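PDB 1SR4: cytolethal distending toxin protein B from Haemophilus ducreyi, which is the DNase I-like subunit of a bacterial genotoxin and probably acts as a nuclease that damages the DNA of host cells. Local coordinates for residues 152-155 and 156-160. Residues are numbered along the deposited sequence; the frame is centred on the assembly and turned at random.
Sequences RNIF and TTFNS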
# COMPACT_ATOMS: atom_id res chain seq x y z
N ARG B 152 21.48 20.04 -0.10
CA ARG B 152 22.84 20.56 -0.23
C ARG B 152 23.81 19.84 0.70
O ARG B 152 24.91 19.46 0.28
CB ARG B 152 22.87 22.07 0.05
CG ARG B 152 24.30 22.65 0.10
CD ARG B 152 24.31 24.15 0.37
NE ARG B 152 23.50 24.50 1.53
CZ ARG B 152 23.75 24.09 2.77
NH1 ARG B 152 24.79 23.32 3.02
NH2 ARG B 152 22.94 24.44 3.77
N ASN B 153 23.42 19.62 1.96
CA ASN B 153 24.33 18.94 2.88
C ASN B 153 24.57 17.49 2.45
O ASN B 153 25.66 16.96 2.62
CB ASN B 153 23.80 18.99 4.31
CG ASN B 153 23.94 20.37 4.94
OD1 ASN B 153 24.64 21.23 4.41
ND2 ASN B 153 23.29 20.58 6.08
N ILE B 154 23.55 16.85 1.89
CA ILE B 154 23.72 15.48 1.42
C ILE B 154 24.71 15.51 0.26
O ILE B 154 25.63 14.70 0.20
CB ILE B 154 22.37 14.86 0.96
CG1 ILE B 154 21.47 14.61 2.18
CG2 ILE B 154 22.61 13.57 0.17
CD1 ILE B 154 20.06 14.17 1.84
N PHE B 155 24.52 16.47 -0.64
CA PHE B 155 25.41 16.62 -1.80
C PHE B 155 26.88 16.78 -1.38
O PHE B 155 27.76 16.05 -1.84
CB PHE B 155 25.00 17.84 -2.63
CG PHE B 155 25.92 18.13 -3.79
CD1 PHE B 155 25.90 17.35 -4.94
CD2 PHE B 155 26.84 19.18 -3.71
CE1 PHE B 155 26.77 17.62 -6.00
CE2 PHE B 155 27.71 19.45 -4.76
CZ PHE B 155 27.68 18.67 -5.91
N THR B 156 27.15 17.75 -0.51
CA THR B 156 28.51 18.00 -0.06
C THR B 156 29.09 16.80 0.68
O THR B 156 30.30 16.59 0.68
CB THR B 156 28.58 19.22 0.87
OG1 THR B 156 27.85 18.95 2.06
CG2 THR B 156 27.96 20.43 0.20
N THR B 157 28.22 16.01 1.31
CA THR B 157 28.65 14.81 2.02
C THR B 157 29.35 13.83 1.10
O THR B 157 30.33 13.19 1.48
CB THR B 157 27.45 14.08 2.66
OG1 THR B 157 26.92 14.87 3.73
CG2 THR B 157 27.87 12.72 3.19
N PHE B 158 28.85 13.71 -0.13
CA PHE B 158 29.41 12.78 -1.09
C PHE B 158 30.18 13.42 -2.22
O PHE B 158 31.11 12.82 -2.75
CB PHE B 158 28.29 11.92 -1.70
CG PHE B 158 27.56 11.08 -0.70
CD1 PHE B 158 28.14 9.93 -0.18
CD2 PHE B 158 26.30 11.45 -0.26
CE1 PHE B 158 27.48 9.17 0.78
CE2 PHE B 158 25.62 10.68 0.70
CZ PHE B 158 26.21 9.55 1.22
N ASN B 159 29.79 14.63 -2.59
CA ASN B 159 30.41 15.31 -3.72
C ASN B 159 31.25 16.55 -3.44
O ASN B 159 31.18 17.52 -4.20
CB ASN B 159 29.33 15.67 -4.74
CG ASN B 159 28.37 14.51 -5.02
OD1 ASN B 159 27.29 14.41 -4.42
ND2 ASN B 159 28.76 13.63 -5.94
N SER B 160 32.06 16.54 -2.38
CA SER B 160 32.91 17.70 -2.10
C SER B 160 34.39 17.32 -2.13
O SER B 160 34.81 16.34 -1.50
CB SER B 160 32.56 18.33 -0.74
OG SER B 160 33.06 17.56 0.34
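Asn159 sits one turn beyond Phe155 near the C-terminal end of helix 147-159, and its side chain reaches back over the phenyl ring. Asn159 CB lies over one face of the Phe155 ring, 3.7 Å from the centroid and offset toward the rim, a CH-pi contact. With CG anti to the Asn159 carbonyl carbon (chi1 -46°), the amide turns back along the helix, its plane 23° from that of the ring, and CG lies 3.6 Å from Phe155 CE1. At the tip, OD1 comes within 3.3 Å of Phe155 CD1 and takes a hydrogen bond from Trp172 NE1. Asn159 also gives its backbone N to Phe155 O at 2.6 Å.

On another side of the helix, Asn153 O accepts three bonds: Thr157 N, Thr157 OG1 at 2.7 Å, and Thr156 OG1 at 3.0 Å. The Phe158 ring is buried, edge-to-face with Phe110, its CE2 4.2 Å from Ile154 CG2. The helix packs here on strands 108-112, 132-138 and 171-175, in one sheet of the DNase I-like fold.

Hydroxyls of Thr156 and Thr157 are thus folded back onto the backbone, while the Asn159 side chain, crossing Phe155 at about a right angle, ties this part of the helix to the sheet through Trp172.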